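The same site in two structures of F420-dependent methylenetetrahydromethanopterin dehydrogenase from Methanopyrus kandleri, which catalyses the reversible reduction of methenyl-tetrahydromethanopterin to methylene-tetrahydromethanopterin with coenzyme F420 as the hydride carrier in methanogenesis from CO2: PDB 3IQE (chain A, 1.80 Å), residues Arg128-Asp133 and Arg229-Val234, and PDB 1U6K (chain B, 1.55 Å), residues Arg128-Asp133 and Arg229-Val234. One frame, after least-squares fit of the local backbone (RMSD 0.14 Å); residues are numbered along the deposited sequences.

Structure 1 (3IQE); sequences RREFLD and RYVPIV. With H4M (5,10-dimethylene tetrahydromethanopterin), chain C.
The guanidinium of Arg128 lies flat on the Tyr230 ring, with CZ 3.6 Å from the ring centroid and the planes 15° apart, a cation-pi stack; H4M OX4 lies over the opposite face of the guanidinium, toward its rim, and O4J is at its edge in plane. Arg128 NH2 bonds weakly to OX5 and O4J, NE to Gly220 O. The chain's bend at chi2 (-72°) lays CD and NE over the CD2-CE2 side of the ring. H4M C2J lies over one face of the Arg129 guanidinium; phosphate oxygen O2A, at its edge, takes a weak bond from NH2, and NH1 forms a salt bridge with Asp29 of a neighbouring subunit. Arg129 N donates to H4M O2J (2.8 Å) and O3J. Glu130 OE1 accepts from Tyr230 OH (2.6 Å) on its syn side, OE2 from H4M O3J (2.8 Å). Glu130 CB meets Val231 CG2, and Phe131 CD2 packs on Val234 CG2. The contact joins the loop between strand 115-119 and helix 134-150 to helix 227-257, lining part of the H4M ribose-phosphate site.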
loop_
_atom_site.group_PDB
_atom_site.type_symbol
_atom_site.label_atom_id
_atom_site.label_comp_id
_atom_site.label_asym_id
_atom_site.label_seq_id
_atom_site.Cartn_x
_atom_site.Cartn_y
_atom_site.Cartn_z
ATOM N N ARG A 128 -10.221 4.135 -27.351
ATOM C CA ARG A 128 -10.168 5.423 -28.022
ATOM C C ARG A 128 -8.704 5.794 -28.328
ATOM O O ARG A 128 -7.805 5.606 -27.500
ATOM C CB ARG A 128 -10.796 6.491 -27.130
ATOM C CG ARG A 128 -12.317 6.457 -27.069
ATOM C CD ARG A 128 -12.966 6.926 -28.344
ATOM N NE ARG A 128 -14.389 7.215 -28.157
ATOM C CZ ARG A 128 -15.205 7.571 -29.129
ATOM N NH1 ARG A 128 -16.467 7.767 -28.855
ATOM N NH2 ARG A 128 -14.758 7.689 -30.371
ATOM N N ARG A 129 -8.467 6.339 -29.507
ATOM C CA ARG A 129 -7.116 6.591 -29.967
ATOM C C ARG A 129 -6.357 7.532 -29.004
ATOM O O ARG A 129 -5.151 7.361 -28.766
ATOM C CB ARG A 129 -7.126 7.143 -31.393
ATOM C CG ARG A 129 -5.753 7.324 -31.989
ATOM C CD ARG A 129 -5.791 7.690 -33.467
ATOM N NE ARG A 129 -6.522 6.661 -34.199
ATOM C CZ ARG A 129 -7.625 6.873 -34.891
ATOM N NH1 ARG A 129 -8.218 5.856 -35.493
ATOM N NH2 ARG A 129 -8.119 8.104 -35.020
ATOM N N GLU A 130 -7.064 8.490 -28.434
ATOM C CA GLU A 130 -6.432 9.450 -27.507
ATOM C C GLU A 130 -5.885 8.829 -26.197
ATOM O O GLU A 130 -5.090 9.454 -25.483
ATOM C CB GLU A 130 -7.414 10.594 -27.217
ATOM C CG GLU A 130 -7.941 11.314 -28.449
ATOM C CD GLU A 130 -9.328 10.860 -28.879
ATOM O OE1 GLU A 130 -10.140 11.729 -29.329
ATOM O OE2 GLU A 130 -9.623 9.656 -28.760
ATOM N N PHE A 131 -6.235 7.575 -25.908
ATOM C CA PHE A 131 -5.940 6.994 -24.611
ATOM C C PHE A 131 -5.269 5.639 -24.775
ATOM O O PHE A 131 -4.270 5.331 -24.130
ATOM C CB PHE A 131 -7.237 6.839 -23.789
ATOM C CG PHE A 131 -7.046 6.109 -22.504
ATOM C CD1 PHE A 131 -6.318 6.692 -21.473
ATOM C CD2 PHE A 131 -7.531 4.818 -22.324
ATOM C CE1 PHE A 131 -6.104 6.011 -20.281
ATOM C CE2 PHE A 131 -7.305 4.142 -21.117
ATOM C CZ PHE A 131 -6.587 4.739 -20.117
ATOM N N LEU A 132 -5.824 4.838 -25.659
ATOM C CA LEU A 132 -5.394 3.463 -25.804
ATOM C C LEU A 132 -4.285 3.263 -26.841
ATOM O O LEU A 132 -4.553 3.176 -28.037
ATOM C CB LEU A 132 -6.574 2.583 -26.169
ATOM C CG LEU A 132 -6.124 1.132 -26.028
ATOM C CD1 LEU A 132 -6.123 0.746 -24.552
ATOM C CD2 LEU A 132 -6.847 0.076 -26.724
ATOM N N ASP A 133 -3.039 3.200 -26.389
ATOM C CA ASP A 133 -1.914 2.808 -27.256
ATOM C C ASP A 133 -1.451 1.410 -26.810
ATOM O O ASP A 133 -2.075 0.829 -25.937
ATOM C CB ASP A 133 -0.791 3.837 -27.216
ATOM C CG ASP A 133 -0.004 3.802 -25.906
ATOM O OD1 ASP A 133 -0.514 3.262 -24.891
ATOM O OD2 ASP A 133 1.135 4.324 -25.911
ATOM N N ARG A 229 -15.141 14.602 -22.943
ATOM C CA ARG A 229 -15.853 13.775 -21.998
ATOM C C ARG A 229 -15.491 12.313 -22.213
ATOM O O ARG A 229 -15.299 11.608 -21.228
ATOM C CB ARG A 229 -17.374 13.932 -22.082
ATOM C CG ARG A 229 -17.925 15.376 -21.890
ATOM C CD ARG A 229 -19.453 15.501 -22.143
ATOM N NE ARG A 229 -20.248 14.450 -21.521
ATOM C CZ ARG A 229 -20.759 14.530 -20.293
ATOM N NH1 ARG A 229 -21.446 13.512 -19.768
ATOM N NH2 ARG A 229 -20.588 15.637 -19.591
ATOM N N TYR A 230 -15.409 11.835 -23.460
ATOM C CA TYR A 230 -15.178 10.380 -23.640
ATOM C C TYR A 230 -13.777 9.852 -23.238
ATOM O O TYR A 230 -13.654 8.749 -22.738
ATOM C CB TYR A 230 -15.619 9.869 -25.006
ATOM C CG TYR A 230 -14.796 10.226 -26.223
ATOM C CD1 TYR A 230 -15.382 10.877 -27.305
ATOM C CD2 TYR A 230 -13.470 9.826 -26.342
ATOM C CE1 TYR A 230 -14.654 11.184 -28.452
ATOM C CE2 TYR A 230 -12.732 10.126 -27.500
ATOM C CZ TYR A 230 -13.330 10.794 -28.535
ATOM O OH TYR A 230 -12.592 11.080 -29.665
ATOM N N VAL A 231 -12.743 10.665 -23.378
ATOM C CA VAL A 231 -11.385 10.267 -22.962
ATOM C C VAL A 231 -11.337 10.100 -21.433
ATOM O O VAL A 231 -10.873 9.055 -20.894
ATOM C CB VAL A 231 -10.356 11.304 -23.450
ATOM C CG1 VAL A 231 -8.983 11.006 -22.844
ATOM C CG2 VAL A 231 -10.227 11.271 -24.895
ATOM N N PRO A 232 -11.830 11.117 -20.690
ATOM C CA PRO A 232 -11.885 10.798 -19.263
ATOM C C PRO A 232 -12.684 9.537 -18.909
ATOM O O PRO A 232 -12.332 8.828 -17.972
ATOM C CB PRO A 232 -12.556 12.047 -18.649
ATOM C CG PRO A 232 -12.656 13.058 -19.793
ATOM C CD PRO A 232 -11.887 12.567 -20.922
ATOM N N ILE A 233 -13.784 9.295 -19.613
ATOM C CA ILE A 233 -14.646 8.156 -19.292
ATOM C C ILE A 233 -13.931 6.814 -19.491
ATOM O O ILE A 233 -13.896 5.973 -18.567
ATOM C CB ILE A 233 -15.959 8.221 -20.128
ATOM C CG1 ILE A 233 -16.829 9.391 -19.696
ATOM C CG2 ILE A 233 -16.796 6.964 -19.987
ATOM C CD1 ILE A 233 -18.041 9.639 -20.675
ATOM N N VAL A 234 -13.284 6.639 -20.631
ATOM C CA VAL A 234 -12.562 5.388 -20.903
ATOM C C VAL A 234 -11.383 5.232 -19.944
ATOM O O VAL A 234 -11.105 4.129 -19.418
ATOM C CB VAL A 234 -12.083 5.287 -22.383
ATOM C CG1 VAL A 234 -13.267 5.209 -23.340
ATOM C CG2 VAL A 234 -11.151 6.411 -22.743
HETATM N N1 H4M C . -7.906 -6.884 -24.821
HETATM C C2 H4M C . -8.859 -7.229 -23.951
HETATM N NA2 H4M C . -8.600 -8.100 -22.937
HETATM N N3 H4M C . -10.091 -6.707 -24.071
HETATM C C4 H4M C . -10.401 -5.828 -25.059
HETATM O OH4 H4M C . -11.570 -5.399 -25.110
HETATM C C4A H4M C . -9.430 -5.488 -25.979
HETATM N N5 H4M C . -9.628 -4.613 -27.038
HETATM C C6 H4M C . -8.823 -4.867 -28.225
HETATM C C7 H4M C . -7.359 -4.790 -27.780
HETATM C C7M H4M C . -6.378 -5.061 -28.912
HETATM N N8 H4M C . -7.154 -5.732 -26.692
HETATM C C8A H4M C . -8.160 -6.050 -25.847
HETATM C C9 H4M C . -9.313 -3.793 -29.216
HETATM C C9M H4M C . -9.117 -4.235 -30.660
HETATM C C10 H4M C . -10.904 -4.166 -27.551
HETATM N N10 H4M C . -10.734 -3.616 -28.884
HETATM C C11 H4M C . -13.321 -0.714 -30.522
HETATM C C12 H4M C . -12.027 -0.816 -31.006
HETATM C C13 H4M C . -11.149 -1.781 -30.469
HETATM C C14 H4M C . -11.573 -2.621 -29.443
HETATM C C15 H4M C . -12.876 -2.509 -28.983
HETATM C C16 H4M C . -13.746 -1.560 -29.513
HETATM C CX1 H4M C . -14.308 0.280 -31.100
HETATM C CX2 H4M C . -13.906 1.720 -30.914
HETATM C CX3 H4M C . -14.892 2.596 -31.639
HETATM C CX4 H4M C . -14.374 3.921 -31.175
HETATM C CX5 H4M C . -14.003 5.048 -32.112
HETATM O OX2 H4M C . -13.975 2.134 -29.543
HETATM O OX3 H4M C . -14.790 2.359 -33.037
HETATM O OX4 H4M C . -14.442 4.135 -29.745
HETATM O OX5 H4M C . -12.907 5.804 -31.617
HETATM O O5J H4M C . -11.065 9.890 -33.993
HETATM C C5J H4M C . -12.147 9.962 -33.073
HETATM C C4J H4M C . -12.241 8.694 -32.225
HETATM O O4J H4M C . -12.896 7.656 -32.955
HETATM C C3J H4M C . -10.908 8.115 -31.761
HETATM O O3J H4M C . -10.961 7.827 -30.361
HETATM C C2J H4M C . -10.782 6.779 -32.468
HETATM O O2J H4M C . -10.056 5.794 -31.697
HETATM C C1J H4M C . -12.249 6.416 -32.729
HETATM P PA H4M C . -11.026 10.824 -35.311
HETATM O O1A H4M C . -10.000 11.899 -35.008
HETATM O O2A H4M C . -10.610 9.814 -36.369
HETATM O O3A H4M C . -12.435 11.373 -35.442
#

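Structure 2 (1U6K); sequences RREFLD and RYVPIV.
The guanidinium of Arg128 lies flat on the Tyr230 ring, with CZ 3.6 Å from the ring centroid and the planes 5° apart, a cation-pi stack. NE also bonds to Gly220 O. The chain's bend at chi2 (-73°) lays CD and NE over the CD2-CE2 side of the ring, with NE 3.5 Å from Tyr230 CD2. NH1 of Arg129 forms a salt bridge with Asp29 of a neighbouring subunit. At the edge of the Tyr230 ring, Glu130 OE1 accepts from Tyr230 OH (2.6 Å) on its syn side, with the carboxylate turned steeply to the ring. The acidic group is thus held to the helix by a bond to the same tyrosine whose face carries the arginine. Glu130 CB meets Val231 CG2 at 3.7 Å, and the ring of Phe131 packs on Val234, with CD2 3.8 Å from Val234 CG2.

How the two compare
The bonds to H4M belong to structure 1 alone: Arg129(A) N to O2J and O3J, O3J to Glu130(A) OE2, and the weak ones from Arg128(A) NH2 to OX5 and O4J and from Arg129(A) NH2 to phosphate oxygen O2A. No ligand is modelled at that place in structure 2. Glu130(A) and Tyr230(A) touch, as do Glu130(B) and Tyr230(B). Arg128(A), with H4M OX4 over the face opposite Tyr230(A), and Arg128(B) stack on the tyrosine alike, and Arg128(A) and Tyr230(A) hold their places against Arg128(B) and Tyr230(B). The CA atoms of Arg129(A) and Arg129(B) coincide within the error. The apolar layer also stays: Phe131(A), Val231(A) and Val234(A) match their counterparts, and Phe131(A) touches Val234(A) as Phe131(B) does Val234(B). What differs is the end of Arg129(A) against Arg129(B). The two share a rotamer, but small turns along the chain together with a slight move of CB leave the CZ atoms 0.9 Å apart after superposition. The place of Arg129(A) NH2, the atom turned to phosphate oxygen O2A, is left in structure 2; the weak bond of Arg129(A) NH2 to O2A may account for part of this shift, though the crystals differ in more than the ligand.

Structure 2 (1U6K)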
loop_
_atom_site.group_PDB
_atom_site.type_symbol
_atom_site.label_atom_id
_atom_site.label_comp_id
_atom_site.label_asym_id
_atom_site.label_seq_id
_atom_site.Cartn_x
_atom_site.Cartn_y
_atom_site.Cartn_z
ATOM N N ARG B 128 -10.259 4.108 -27.294
ATOM C CA ARG B 128 -10.271 5.385 -28.011
ATOM C C ARG B 128 -8.814 5.713 -28.289
ATOM O O ARG B 128 -7.960 5.598 -27.396
ATOM C CB ARG B 128 -10.876 6.493 -27.165
ATOM C CG ARG B 128 -12.393 6.447 -27.102
ATOM C CD ARG B 128 -12.992 6.896 -28.454
ATOM N NE ARG B 128 -14.403 7.247 -28.314
ATOM C CZ ARG B 128 -15.110 7.816 -29.286
ATOM N NH1 ARG B 128 -16.389 8.119 -29.091
ATOM N NH2 ARG B 128 -14.528 8.076 -30.448
ATOM N N ARG B 129 -8.506 6.139 -29.508
ATOM C CA ARG B 129 -7.136 6.474 -29.893
ATOM C C ARG B 129 -6.391 7.475 -28.978
ATOM O O ARG B 129 -5.167 7.401 -28.810
ATOM C CB ARG B 129 -7.113 6.981 -31.369
ATOM C CG ARG B 129 -5.741 7.320 -31.881
ATOM C CD ARG B 129 -5.734 7.686 -33.379
ATOM N NE ARG B 129 -5.986 6.522 -34.228
ATOM C CZ ARG B 129 -7.185 6.164 -34.680
ATOM N NH1 ARG B 129 -7.314 5.079 -35.437
ATOM N NH2 ARG B 129 -8.254 6.896 -34.397
ATOM N N GLU B 130 -7.115 8.416 -28.387
ATOM C CA GLU B 130 -6.506 9.409 -27.524
ATOM C C GLU B 130 -5.998 8.847 -26.193
ATOM O O GLU B 130 -5.262 9.514 -25.501
ATOM C CB GLU B 130 -7.505 10.517 -27.195
ATOM C CG GLU B 130 -8.040 11.289 -28.410
ATOM C CD GLU B 130 -9.324 10.707 -29.020
ATOM O OE1 GLU B 130 -10.094 11.504 -29.623
ATOM O OE2 GLU B 130 -9.583 9.481 -28.925
ATOM N N PHE B 131 -6.381 7.615 -25.888
ATOM C CA PHE B 131 -6.039 7.012 -24.597
ATOM C C PHE B 131 -5.375 5.663 -24.748
ATOM O O PHE B 131 -4.341 5.386 -24.100
ATOM C CB PHE B 131 -7.321 6.809 -23.787
ATOM C CG PHE B 131 -7.111 6.076 -22.490
ATOM C CD1 PHE B 131 -6.446 6.688 -21.446
ATOM C CD2 PHE B 131 -7.578 4.768 -22.332
ATOM C CE1 PHE B 131 -6.232 6.020 -20.212
ATOM C CE2 PHE B 131 -7.361 4.098 -21.105
ATOM C CZ PHE B 131 -6.702 4.726 -20.068
ATOM N N LEU B 132 -5.944 4.830 -25.603
ATOM C CA LEU B 132 -5.388 3.481 -25.742
ATOM C C LEU B 132 -4.269 3.298 -26.754
ATOM O O LEU B 132 -4.536 3.166 -27.965
ATOM C CB LEU B 132 -6.502 2.496 -26.070
ATOM C CG LEU B 132 -6.060 1.029 -25.895
ATOM C CD1 LEU B 132 -6.209 0.674 -24.416
ATOM C CD2 LEU B 132 -6.846 0.099 -26.775
ATOM N N ASP B 133 -3.018 3.258 -26.285
ATOM C CA ASP B 133 -1.891 2.962 -27.175
ATOM C C ASP B 133 -1.471 1.523 -26.814
ATOM O O ASP B 133 -2.109 0.916 -25.950
ATOM C CB ASP B 133 -0.725 3.959 -27.014
ATOM C CG ASP B 133 0.060 3.783 -25.708
ATOM O OD1 ASP B 133 -0.528 3.343 -24.702
ATOM O OD2 ASP B 133 1.257 4.121 -25.701
ATOM N N ARG B 229 -15.104 14.610 -22.909
ATOM C CA ARG B 229 -15.843 13.725 -22.029
ATOM C C ARG B 229 -15.444 12.258 -22.234
ATOM O O ARG B 229 -15.233 11.551 -21.243
ATOM C CB ARG B 229 -17.353 13.851 -22.261
ATOM C CG ARG B 229 -17.947 15.175 -21.782
ATOM C CD ARG B 229 -19.409 15.258 -22.204
ATOM N NE ARG B 229 -20.315 14.419 -21.411
ATOM C CZ ARG B 229 -20.783 14.740 -20.203
ATOM N NH1 ARG B 229 -21.607 13.912 -19.572
ATOM N NH2 ARG B 229 -20.435 15.884 -19.620
ATOM N N TYR B 230 -15.348 11.781 -23.476
ATOM C CA TYR B 230 -15.033 10.356 -23.633
ATOM C C TYR B 230 -13.615 9.954 -23.255
ATOM O O TYR B 230 -13.426 8.804 -22.890
ATOM C CB TYR B 230 -15.400 9.786 -25.031
ATOM C CG TYR B 230 -14.645 10.282 -26.252
ATOM C CD1 TYR B 230 -15.330 10.968 -27.281
ATOM C CD2 TYR B 230 -13.296 10.007 -26.449
ATOM C CE1 TYR B 230 -14.681 11.343 -28.449
ATOM C CE2 TYR B 230 -12.633 10.379 -27.615
ATOM C CZ TYR B 230 -13.334 11.049 -28.622
ATOM O OH TYR B 230 -12.692 11.397 -29.786
ATOM N N VAL B 231 -12.633 10.843 -23.337
ATOM C CA VAL B 231 -11.267 10.416 -22.942
ATOM C C VAL B 231 -11.270 10.105 -21.415
ATOM O O VAL B 231 -10.773 9.016 -21.001
ATOM C CB VAL B 231 -10.183 11.460 -23.312
ATOM C CG1 VAL B 231 -8.786 11.009 -22.822
ATOM C CG2 VAL B 231 -10.151 11.615 -24.834
ATOM N N PRO B 232 -11.805 11.009 -20.559
ATOM C CA PRO B 232 -11.849 10.738 -19.113
ATOM C C PRO B 232 -12.697 9.488 -18.852
ATOM O O PRO B 232 -12.373 8.659 -17.976
ATOM C CB PRO B 232 -12.525 11.976 -18.523
ATOM C CG PRO B 232 -12.057 13.069 -19.431
ATOM C CD PRO B 232 -12.091 12.445 -20.822
ATOM N N ILE B 233 -13.801 9.323 -19.586
ATOM C CA ILE B 233 -14.621 8.160 -19.361
ATOM C C ILE B 233 -13.853 6.850 -19.626
ATOM O O ILE B 233 -13.879 5.946 -18.757
ATOM C CB ILE B 233 -15.936 8.228 -20.227
ATOM C CG1 ILE B 233 -16.807 9.376 -19.682
ATOM C CG2 ILE B 233 -16.690 6.901 -20.184
ATOM C CD1 ILE B 233 -18.031 9.675 -20.565
ATOM N N VAL B 234 -13.198 6.706 -20.779
ATOM C CA VAL B 234 -12.519 5.420 -21.015
ATOM C C VAL B 234 -11.361 5.239 -20.025
ATOM O O VAL B 234 -11.078 4.096 -19.623
ATOM C CB VAL B 234 -12.013 5.221 -22.461
ATOM C CG1 VAL B 234 -13.226 5.167 -23.428
ATOM C CG2 VAL B 234 -11.013 6.274 -22.843
#